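Local coordinates for exopolygalacturonate lyase (Vibrio vulnificus, PDB 5A29), which probably cleaves pectate-type polysaccharides by beta-elimination, as a manganese-binding member of polysaccharide lyase family 2, at residues 61-66 with 503-508; 87-92 with 518-523; 465-470 with 494-499; 54-59 with 114-119. All blocks are in the same frame, centred on the assembly; numbering follows the deposited sequence.

Interaction 1 of 4, residues 61-66 with 503-508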
# COMPACT_ATOMS: atom_id res chain seq x y z
N ILE A 61 19.70 -1.70 6.22
CA ILE A 61 21.06 -2.12 6.60
C ILE A 61 21.88 -2.29 5.39
O ILE A 61 21.45 -2.90 4.40
CB ILE A 61 21.02 -3.48 7.34
CG1 ILE A 61 20.10 -3.39 8.55
CG2 ILE A 61 22.42 -3.97 7.67
CD1 ILE A 61 20.65 -2.53 9.64
N ASN A 62 23.11 -1.71 5.40
CA ASN A 62 24.05 -1.93 4.29
C ASN A 62 24.57 -3.38 4.39
O ASN A 62 25.08 -3.76 5.45
CB ASN A 62 25.24 -0.91 4.46
CG ASN A 62 26.31 -1.06 3.39
OD1 ASN A 62 26.86 -2.14 3.22
ND2 ASN A 62 26.62 0.04 2.64
N THR A 63 24.45 -4.21 3.34
CA THR A 63 24.73 -5.62 3.60
C THR A 63 26.25 -5.98 3.50
O THR A 63 26.62 -7.12 3.72
CB THR A 63 23.93 -6.58 2.72
OG1 THR A 63 24.24 -6.36 1.34
CG2 THR A 63 22.36 -6.34 2.96
N THR A 64 27.05 -5.02 3.08
CA THR A 64 28.53 -5.19 3.04
C THR A 64 29.09 -4.68 4.35
O THR A 64 29.79 -5.42 5.05
CB THR A 64 29.15 -4.36 1.95
OG1 THR A 64 28.72 -4.90 0.74
CG2 THR A 64 30.80 -4.42 2.05
N THR A 65 28.78 -3.43 4.71
CA THR A 65 29.29 -2.88 5.98
C THR A 65 28.60 -3.35 7.25
O THR A 65 29.13 -3.26 8.37
CB THR A 65 29.30 -1.34 5.95
OG1 THR A 65 27.95 -0.83 5.98
CG2 THR A 65 30.05 -0.83 4.70
N ARG A 66 27.36 -3.83 7.11
CA ARG A 66 26.50 -4.17 8.25
C ARG A 66 26.02 -3.00 9.10
O ARG A 66 25.68 -3.18 10.25
CB ARG A 66 27.06 -5.29 9.14
CG ARG A 66 27.79 -6.37 8.35
CD ARG A 66 26.92 -6.99 7.26
NE ARG A 66 25.93 -7.88 7.84
CZ ARG A 66 25.15 -8.71 7.15
NH1 ARG A 66 25.26 -8.80 5.83
NH2 ARG A 66 24.26 -9.46 7.81
N ARG A 503 22.83 -12.71 2.24
CA ARG A 503 23.69 -11.97 3.19
C ARG A 503 22.90 -11.63 4.46
O ARG A 503 23.15 -10.60 5.15
CB ARG A 503 24.29 -10.71 2.53
CG ARG A 503 25.30 -11.04 1.43
CD ARG A 503 25.91 -9.73 0.86
NE ARG A 503 24.92 -8.95 0.09
CZ ARG A 503 24.56 -9.20 -1.18
NH1 ARG A 503 25.04 -10.24 -1.84
NH2 ARG A 503 23.70 -8.39 -1.80
N GLY A 504 22.01 -12.54 4.85
CA GLY A 504 21.37 -12.39 6.19
C GLY A 504 20.07 -11.53 6.16
O GLY A 504 19.42 -11.38 7.19
N TYR A 505 19.71 -11.03 4.98
CA TYR A 505 18.50 -10.18 4.80
C TYR A 505 17.71 -10.62 3.61
O TYR A 505 18.13 -11.48 2.85
CB TYR A 505 18.95 -8.71 4.57
CG TYR A 505 19.50 -8.11 5.84
CD1 TYR A 505 18.64 -7.55 6.78
CD2 TYR A 505 20.89 -8.23 6.15
CE1 TYR A 505 19.13 -7.08 7.98
CE2 TYR A 505 21.37 -7.78 7.37
CZ TYR A 505 20.50 -7.17 8.25
OH TYR A 505 20.92 -6.73 9.47
N PHE A 506 16.52 -10.01 3.42
CA PHE A 506 15.72 -10.31 2.25
C PHE A 506 15.85 -9.19 1.21
O PHE A 506 15.61 -8.02 1.55
CB PHE A 506 14.24 -10.48 2.68
CG PHE A 506 14.01 -11.78 3.41
CD1 PHE A 506 13.92 -12.98 2.69
CD2 PHE A 506 13.98 -11.81 4.79
CE1 PHE A 506 13.69 -14.20 3.33
CE2 PHE A 506 13.83 -13.03 5.46
CZ PHE A 506 13.69 -14.23 4.74
N LEU A 507 16.25 -9.55 -0.01
CA LEU A 507 16.56 -8.57 -1.05
C LEU A 507 15.86 -9.01 -2.30
O LEU A 507 15.80 -10.22 -2.57
CB LEU A 507 18.08 -8.57 -1.36
CG LEU A 507 18.97 -8.03 -0.24
CD1 LEU A 507 20.42 -8.19 -0.76
CD2 LEU A 507 18.70 -6.54 -0.01
N ALA A 508 15.34 -8.02 -3.05
CA ALA A 508 14.61 -8.30 -4.30
C ALA A 508 15.60 -8.71 -5.42
O ALA A 508 15.20 -9.36 -6.38
CB ALA A 508 13.77 -7.05 -4.73

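Interaction 2 of 4, residues 87-92 with 518-523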
# COMPACT_ATOMS: atom_id res chain seq x y z
N GLN A 87 8.51 0.57 8.97
CA GLN A 87 8.89 -0.58 9.81
C GLN A 87 7.68 -1.33 10.26
O GLN A 87 7.78 -2.26 11.04
CB GLN A 87 9.66 -0.11 11.04
CG GLN A 87 10.92 0.67 10.61
CD GLN A 87 11.64 1.27 11.81
OE1 GLN A 87 11.30 1.01 12.97
NE2 GLN A 87 12.62 2.11 11.53
N GLN A 88 6.50 -0.97 9.73
CA GLN A 88 5.27 -1.64 10.21
C GLN A 88 5.26 -3.12 9.84
O GLN A 88 4.66 -3.94 10.57
CB GLN A 88 3.99 -0.90 9.70
CG GLN A 88 4.01 0.61 10.05
CD GLN A 88 3.81 0.79 11.56
OE1 GLN A 88 2.82 0.32 12.10
NE2 GLN A 88 4.80 1.39 12.26
N ASN A 89 5.82 -3.46 8.68
CA ASN A 89 5.84 -4.87 8.30
C ASN A 89 6.81 -5.69 9.14
O ASN A 89 6.61 -6.87 9.30
CB ASN A 89 6.10 -5.06 6.84
CG ASN A 89 4.98 -4.55 6.04
OD1 ASN A 89 3.81 -4.93 6.27
ND2 ASN A 89 5.31 -3.73 5.02
N PHE A 90 7.86 -5.04 9.63
CA PHE A 90 8.73 -5.72 10.61
C PHE A 90 8.04 -5.98 11.94
O PHE A 90 8.21 -7.06 12.52
CB PHE A 90 10.06 -4.96 10.77
CG PHE A 90 11.08 -5.72 11.59
CD1 PHE A 90 11.72 -6.84 11.02
CD2 PHE A 90 11.32 -5.40 12.93
CE1 PHE A 90 12.65 -7.58 11.78
CE2 PHE A 90 12.24 -6.11 13.68
CZ PHE A 90 12.89 -7.23 13.11
N LEU A 91 7.23 -5.01 12.44
CA LEU A 91 6.35 -5.27 13.57
C LEU A 91 5.45 -6.48 13.34
O LEU A 91 5.31 -7.37 14.22
CB LEU A 91 5.51 -4.06 13.94
CG LEU A 91 6.25 -2.78 14.29
CD1 LEU A 91 5.19 -1.68 14.56
CD2 LEU A 91 7.15 -2.97 15.53
N ARG A 92 4.85 -6.55 12.16
CA ARG A 92 4.01 -7.68 11.84
C ARG A 92 4.82 -8.99 11.81
O ARG A 92 4.28 -9.99 12.17
CB ARG A 92 3.29 -7.48 10.51
CG ARG A 92 2.20 -6.37 10.53
CD ARG A 92 1.58 -6.23 9.12
NE ARG A 92 0.49 -5.20 9.18
CZ ARG A 92 0.68 -3.91 8.79
NH1 ARG A 92 1.82 -3.52 8.27
NH2 ARG A 92 -0.30 -3.00 8.86
N ASP A 518 11.49 -3.39 6.01
CA ASP A 518 10.04 -3.58 5.72
C ASP A 518 9.75 -4.68 4.72
O ASP A 518 8.65 -4.82 4.26
CB ASP A 518 9.43 -2.26 5.21
CG ASP A 518 8.09 -1.90 5.94
OD1 ASP A 518 7.92 -2.35 7.11
OD2 ASP A 518 7.27 -1.13 5.34
N ALA A 519 10.76 -5.50 4.40
CA ALA A 519 10.56 -6.66 3.49
C ALA A 519 9.31 -7.50 3.93
O ALA A 519 9.07 -7.77 5.12
CB ALA A 519 11.82 -7.54 3.55
N ILE A 520 8.57 -7.97 2.95
CA ILE A 520 7.37 -8.75 3.33
C ILE A 520 7.58 -10.26 3.23
O ILE A 520 6.74 -11.04 3.64
CB ILE A 520 6.18 -8.36 2.47
CG1 ILE A 520 6.54 -8.62 1.01
CG2 ILE A 520 5.79 -6.90 2.74
CD1 ILE A 520 5.34 -8.64 0.14
N GLU A 521 8.71 -10.70 2.68
CA GLU A 521 9.00 -12.16 2.63
C GLU A 521 8.81 -12.80 4.02
O GLU A 521 8.22 -13.88 4.09
CB GLU A 521 10.47 -12.42 2.17
CG GLU A 521 10.66 -12.21 0.67
CD GLU A 521 10.96 -10.72 0.27
OE1 GLU A 521 10.88 -9.80 1.10
OE2 GLU A 521 11.18 -10.48 -0.94
N PRO A 522 9.30 -12.16 5.11
CA PRO A 522 9.14 -12.77 6.44
C PRO A 522 7.69 -12.97 6.80
O PRO A 522 7.32 -14.05 7.32
CB PRO A 522 9.71 -11.70 7.39
CG PRO A 522 10.70 -10.95 6.55
CD PRO A 522 10.09 -10.92 5.17
N LEU A 523 6.89 -11.91 6.68
CA LEU A 523 5.43 -12.16 6.90
C LEU A 523 4.87 -13.26 6.02
O LEU A 523 4.07 -14.09 6.49
CB LEU A 523 4.63 -10.84 6.79
CG LEU A 523 3.11 -10.97 7.14
CD1 LEU A 523 2.93 -11.33 8.63
CD2 LEU A 523 2.39 -9.61 6.83
O HOH W 1 5.70 0.06 6.99
O HOH W 2 7.30 -8.88 6.98

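Interaction 3 of 4, residues 465-470 with 494-499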
# COMPACT_ATOMS: atom_id res chain seq x y z
N VAL A 465 8.77 -17.06 -8.24
CA VAL A 465 7.90 -17.05 -7.09
C VAL A 465 8.05 -15.71 -6.43
O VAL A 465 9.09 -15.02 -6.56
CB VAL A 465 8.20 -18.23 -6.10
CG1 VAL A 465 7.89 -19.55 -6.81
CG2 VAL A 465 9.64 -18.22 -5.66
N SER A 466 7.05 -15.34 -5.64
CA SER A 466 7.15 -14.10 -4.89
C SER A 466 6.40 -14.27 -3.56
O SER A 466 5.73 -15.28 -3.37
CB SER A 466 6.48 -12.99 -5.71
OG SER A 466 5.11 -13.34 -5.78
N PRO A 467 6.48 -13.28 -2.66
CA PRO A 467 5.61 -13.35 -1.46
C PRO A 467 4.12 -13.50 -1.83
O PRO A 467 3.32 -14.23 -1.12
CB PRO A 467 5.89 -11.99 -0.76
CG PRO A 467 7.31 -11.65 -1.19
CD PRO A 467 7.34 -12.07 -2.65
N MET A 468 3.70 -12.84 -2.93
CA MET A 468 2.31 -12.93 -3.40
C MET A 468 1.96 -14.35 -3.81
O MET A 468 0.77 -14.74 -3.66
CB MET A 468 2.05 -12.02 -4.60
CG MET A 468 2.21 -10.54 -4.27
SD MET A 468 1.04 -10.04 -2.92
CE MET A 468 2.31 -9.70 -1.74
N THR A 469 2.93 -15.16 -4.28
CA THR A 469 2.62 -16.58 -4.57
C THR A 469 2.12 -17.28 -3.32
O THR A 469 1.12 -18.07 -3.36
CB THR A 469 3.89 -17.35 -5.08
OG1 THR A 469 4.50 -16.56 -6.13
CG2 THR A 469 3.48 -18.70 -5.62
N LEU A 470 2.84 -17.03 -2.22
CA LEU A 470 2.54 -17.72 -0.95
C LEU A 470 1.19 -17.20 -0.39
O LEU A 470 0.38 -18.00 0.06
CB LEU A 470 3.62 -17.47 0.13
CG LEU A 470 5.08 -17.86 -0.22
CD1 LEU A 470 5.90 -17.90 1.08
CD2 LEU A 470 5.03 -19.22 -0.86
N ASP A 494 10.35 -22.49 -0.42
CA ASP A 494 11.79 -22.92 -0.45
C ASP A 494 12.60 -22.17 -1.52
O ASP A 494 13.69 -21.64 -1.24
CB ASP A 494 11.90 -24.43 -0.67
CG ASP A 494 11.48 -25.25 0.57
OD1 ASP A 494 11.47 -24.72 1.73
OD2 ASP A 494 11.25 -26.47 0.35
N LYS A 495 12.00 -22.03 -2.69
CA LYS A 495 12.58 -21.18 -3.75
C LYS A 495 12.69 -19.73 -3.39
O LYS A 495 13.72 -19.10 -3.68
CB LYS A 495 11.84 -21.32 -5.08
CG LYS A 495 12.22 -22.60 -5.77
CD LYS A 495 11.38 -22.96 -6.98
CE LYS A 495 11.58 -24.42 -7.42
NZ LYS A 495 10.55 -25.36 -6.84
N LEU A 496 11.68 -19.19 -2.69
CA LEU A 496 11.74 -17.83 -2.23
C LEU A 496 12.94 -17.55 -1.29
O LEU A 496 13.62 -16.53 -1.42
CB LEU A 496 10.37 -17.41 -1.59
CG LEU A 496 10.20 -15.92 -1.27
CD1 LEU A 496 10.01 -15.14 -2.61
CD2 LEU A 496 8.88 -15.81 -0.45
N VAL A 497 13.19 -18.45 -0.32
CA VAL A 497 14.27 -18.28 0.58
C VAL A 497 15.58 -18.42 -0.21
O VAL A 497 16.51 -17.59 -0.10
CB VAL A 497 14.19 -19.30 1.72
CG1 VAL A 497 15.51 -19.30 2.54
CG2 VAL A 497 12.95 -18.99 2.61
N GLU A 498 15.64 -19.42 -1.08
CA GLU A 498 16.86 -19.64 -1.86
C GLU A 498 17.25 -18.42 -2.70
O GLU A 498 18.41 -18.01 -2.64
CB GLU A 498 16.73 -20.91 -2.70
CG GLU A 498 17.80 -21.10 -3.76
CD GLU A 498 17.59 -22.44 -4.46
OE1 GLU A 498 16.54 -22.60 -5.16
OE2 GLU A 498 18.42 -23.36 -4.25
N LYS A 499 16.29 -17.74 -3.33
CA LYS A 499 16.55 -16.56 -4.17
C LYS A 499 16.67 -15.22 -3.43
O LYS A 499 17.49 -14.38 -3.80
CB LYS A 499 15.48 -16.42 -5.27
CG LYS A 499 15.44 -17.58 -6.25
CD LYS A 499 14.50 -17.28 -7.44
CE LYS A 499 13.02 -16.96 -7.05
NZ LYS A 499 12.07 -16.58 -8.17

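Interaction 4 of 4, residues 54-59 with 114-119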
# COMPACT_ATOMS: atom_id res chain seq x y z
N THR A 54 19.25 2.73 21.73
CA THR A 54 17.85 2.95 22.20
C THR A 54 17.09 1.77 21.55
O THR A 54 17.66 1.05 20.74
CB THR A 54 17.19 4.27 21.66
OG1 THR A 54 17.10 4.25 20.21
CG2 THR A 54 17.99 5.55 22.02
N PRO A 55 15.81 1.59 21.89
CA PRO A 55 15.05 0.58 21.15
C PRO A 55 14.78 0.90 19.66
O PRO A 55 14.33 0.01 18.95
CB PRO A 55 13.75 0.50 21.91
CG PRO A 55 14.12 0.92 23.31
CD PRO A 55 15.10 2.03 23.10
N LEU A 56 15.05 2.13 19.19
CA LEU A 56 14.72 2.44 17.80
C LEU A 56 15.48 1.54 16.81
O LEU A 56 16.62 1.11 17.08
CB LEU A 56 14.98 3.91 17.47
CG LEU A 56 14.21 5.03 18.17
CD1 LEU A 56 14.73 6.30 17.49
CD2 LEU A 56 12.71 4.83 18.00
N LEU A 57 14.91 1.34 15.63
CA LEU A 57 15.52 0.52 14.59
C LEU A 57 15.85 1.37 13.39
O LEU A 57 15.11 2.30 13.05
CB LEU A 57 14.54 -0.58 14.15
CG LEU A 57 14.41 -1.81 15.04
CD1 LEU A 57 13.32 -2.68 14.47
CD2 LEU A 57 15.70 -2.62 15.03
N ALA A 58 16.91 0.98 12.69
CA ALA A 58 17.23 1.50 11.40
C ALA A 58 16.13 1.07 10.41
O ALA A 58 15.60 -0.03 10.49
CB ALA A 58 18.59 0.93 10.96
N ASP A 59 15.83 1.90 9.43
CA ASP A 59 14.99 1.45 8.29
C ASP A 59 15.65 0.41 7.40
O ASP A 59 14.97 -0.34 6.70
CB ASP A 59 14.76 2.61 7.35
CG ASP A 59 13.64 3.49 7.77
OD1 ASP A 59 13.35 3.48 8.98
OD2 ASP A 59 13.04 4.18 6.87
N THR A 114 7.94 -0.12 20.05
CA THR A 114 6.76 0.70 19.78
C THR A 114 6.52 1.66 20.95
O THR A 114 6.26 2.87 20.75
CB THR A 114 5.56 -0.19 19.48
OG1 THR A 114 5.87 -0.94 18.26
CG2 THR A 114 4.31 0.63 19.22
N ARG A 115 6.63 1.13 22.17
CA ARG A 115 6.35 1.94 23.35
C ARG A 115 7.37 3.08 23.43
O ARG A 115 7.04 4.22 23.80
CB ARG A 115 6.39 1.07 24.60
CG ARG A 115 5.76 1.78 25.79
CD ARG A 115 5.97 1.14 27.14
NE ARG A 115 5.60 -0.27 27.24
CZ ARG A 115 4.36 -0.74 27.19
NH1 ARG A 115 3.35 0.06 26.90
NH2 ARG A 115 4.16 -2.03 27.36
N TYR A 116 8.63 2.82 23.06
CA TYR A 116 9.64 3.89 23.14
C TYR A 116 9.39 4.99 22.06
O TYR A 116 9.61 6.18 22.29
CB TYR A 116 11.03 3.30 22.92
CG TYR A 116 12.17 4.30 22.96
CD1 TYR A 116 12.71 4.72 24.20
CD2 TYR A 116 12.68 4.84 21.80
CE1 TYR A 116 13.76 5.64 24.23
CE2 TYR A 116 13.73 5.76 21.81
CZ TYR A 116 14.26 6.17 23.05
OH TYR A 116 15.28 7.10 23.06
N PHE A 117 9.07 4.55 20.83
CA PHE A 117 8.69 5.47 19.78
C PHE A 117 7.52 6.37 20.24
O PHE A 117 7.60 7.59 20.11
CB PHE A 117 8.25 4.73 18.48
CG PHE A 117 7.96 5.71 17.36
CD1 PHE A 117 9.01 6.31 16.66
CD2 PHE A 117 6.68 6.19 17.19
CE1 PHE A 117 8.78 7.30 15.67
CE2 PHE A 117 6.44 7.19 16.23
CZ PHE A 117 7.49 7.72 15.47
N MET A 118 6.47 5.75 20.76
CA MET A 118 5.26 6.48 21.12
C MET A 118 5.48 7.35 22.37
O MET A 118 4.90 8.43 22.48
CB MET A 118 4.07 5.53 21.28
CG MET A 118 3.65 4.92 19.93
SD MET A 118 2.19 3.87 19.87
CE MET A 118 0.96 5.13 19.62
N ASP A 119 6.35 6.92 23.28
CA ASP A 119 6.75 7.80 24.41
C ASP A 119 7.55 9.01 23.99
O ASP A 119 7.57 10.01 24.71
CB ASP A 119 7.51 7.03 25.53
CG ASP A 119 6.60 6.06 26.26
OD1 ASP A 119 5.37 6.20 26.11
OD2 ASP A 119 7.08 5.13 26.94

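Interaction 1 of 4, residues 61-66 with 503-508
The guanidinium of Arg-66 has Tyr-505 CE2 over one face and the carbonyl of Arg-503 at its edge, close to its plane. With respect to the tyrosine ring, the same guanidinium comes in at the edge, NH2 lying 3.4 Å from CE2 of Tyr-505, and the two planes are turned 54° apart: the ring brings its edge to the face of the guanidinium, and the two are not stacked. The second guanidinium, that of Arg-503, offers its own edge to Thr-63.

Here one carbonyl oxygen is held end-on by two nitrogens: Arg-503 O accepts from Arg-66 NH1 at 2.9 Å and from Arg-66 NH2 at 3.1 Å. NH1 also reaches back to Thr-63 O, while NE forms a salt bridge with Glu-46. Bends at chi2 (-56°) and chi3 (-74°) fold the Arg-66 chain back so that all of these lie within its range. Across the turn, Arg-503 NE donates to Thr-63 OG1 at 3.0 Å, nearly straight; that hydroxyl is also bonded to Leu-513 O, and Arg-503 NH2 to Pro-510 O. Ile-61 lies across the phenol end, its CG2 3.8 Å from Tyr-505 CZ.

An Asx turn at Asn-62 bends the chain just after strand 60-62, which pairs with strand 514-516. Tyr-505, from strand 505-506, packs between Ala-515 of strand 514-516 and Asn-42 and Val-43 of helix 27-46, while Phe-506 rests on helix 521-532.

Interaction 2 of 4, residues 87-92 with 518-523
Asp-518 meets the first turn of helix 88-101 with its carboxylate: OD1 accepts from Asn-89 N at 2.8 Å, two residues past the N-cap position occupied by Gln-87. This is a helix N-terminus served by an acidic side chain from a distant part of the chain, within a helical fold that in this lyase family is an (alpha/alpha)7 barrel. The donor comes to the syn side of OD1, 27° out of the carboxylate plane.

The aspartate reaches it by an unusual rotation, its chi1 of -132° lying away from any staggered position. A water occupies the next place: it accepts from Gln-88 N and donates to Asp-518 OD2 at 2.6 Å. Two backbone N-H groups of the helix start are therefore met by one carboxylate, one directly and one through water, and the helix dipole would probably favour its negative charge.

Asn-89 crosses Asp-518 at about a right angle, its CB 3.3 Å from OD1 of that residue. Farther along, Leu-523, with CG anti to its N (chi1 -174°), sends CD1 to 4.0 Å from Arg-92 O and brings CD2 to 4.2 Å from Arg-92 CD, the two side chains crossing obliquely. The arginine runs on extended, and its NH2 bonds Tyr-159 O. Between the two helix starts sits a second water, which donates to Asn-89 O and, at 2.8 Å, to Ala-519 O, and accepts from Leu-523 N.

Interaction 3 of 4, residues 465-470 with 494-499
Ser-466, whose CA rests 3.8 Å from Leu-496 CD1, has a hydroxyl oxygen held by two partners, one within its own helix start and one from another part of the chain: OG accepts from Thr-469 N at 3.2 Å and is hydrogen-bonded to Glu-414 OE1. The return bond, Ser-466 N to Thr-469 OG1 at 2.9 Å, completes a capping box at the start of helix 467-480. Glu-414 also reaches Thr-469 OG1 with its other oxygen, so a single carboxylate spans both hydroxyls of the box and would fix their rotation.

The contact closes a helical hairpin, in which the beginning of helix 467-480 lies against the last turns of helix 484-500. Val-465, just ahead of the cap, presses CG2 onto the backbone of that second helix, 3.7 Å from Leu-496 N and next to Lys-495 CB. Lys-499 lies over the same methyl, its CE 3.9 Å from Val-465 CG2; a bend at chi3 (-58°) turns the ammonium back toward the loop, where NZ bonds Ser-463 O.

Leu-496 is the apolar centre of the meeting. Its CG stands anti to the backbone N (chi1 -170°), which carries both methyls over to helix 467-480. There the side chain crosses Pro-467 at about a right angle, CD1 lying 4.1 Å from Pro-467 CD, while its other branch, CD2, comes to 3.9 Å from Leu-470 CD1.

Interaction 4 of 4, residues 54-59 with 114-119
Pro-55 lies over one face of the Tyr-116 ring in a CH-pi contact, its CD 3.7 Å from the ring centroid and only 12° off the normal. Loop meets helix here: residues 54-59, which lead from helix 27-46 into strand 60-62, lie against the C-terminal half of helix 105-120 by apolar contact and without a hydrogen bond across.

Three successive loop residues share the tyrosine. Pro-55 takes the face, crossing the ring side chain at about a right angle, while Leu-56 comes to the ring edge, CG 3.7 Å from Tyr-116 CE2. Thr-54 holds the far end, where its CG2 is 3.3 Å from Tyr-116 OH. The tyrosine can be reached by all three because its CG is anti to the backbone N (chi1 180°), which sends the ring out from the helix to the loop. The next residue of the helix, Phe-117, also joins in: its edge, at CD1, lies 4.2 Å from Leu-56 CD2, and its ring stacks with that of Phe-84.

Behind these contacts, bonds from Arg-48, Ser-82 and Gln-87 hold the loop's carbonyls. Arg-48 takes two of them, NH2 bonding Pro-55 O and NE bonding Leu-56 O, and Leu-57 O is bonded by Gln-87 and Ser-82. At the start of the loop an ST turn fixes the relation between the residues on the tyrosine: Thr-54 OG1, placed between its own N and carbonyl carbon (chi1 62°), accepts from Leu-56 N at 3.1 Å.

Interaction 2 is the hub of the four, its centre about 15 Å from the centre of each of the others and touching them all. It meets interaction 1 where Phe-506 CD1 lies 3.5 Å from Glu-521 CB, and interaction 3 where Glu-521 CG is 3.9 Å from Pro-467 CG. Toward interaction 4 the link is polar, a probable hydrogen bond of 2.9 Å from Gln-87 NE2 to Leu-57 O. Interactions 3 and 4 are the far ends, with centres about 30 Å apart and nearest atoms about 16 Å apart. None lies at the manganese site; the side chain of Ile-520 comes to about 12 Å from a bound meso-tartaric acid.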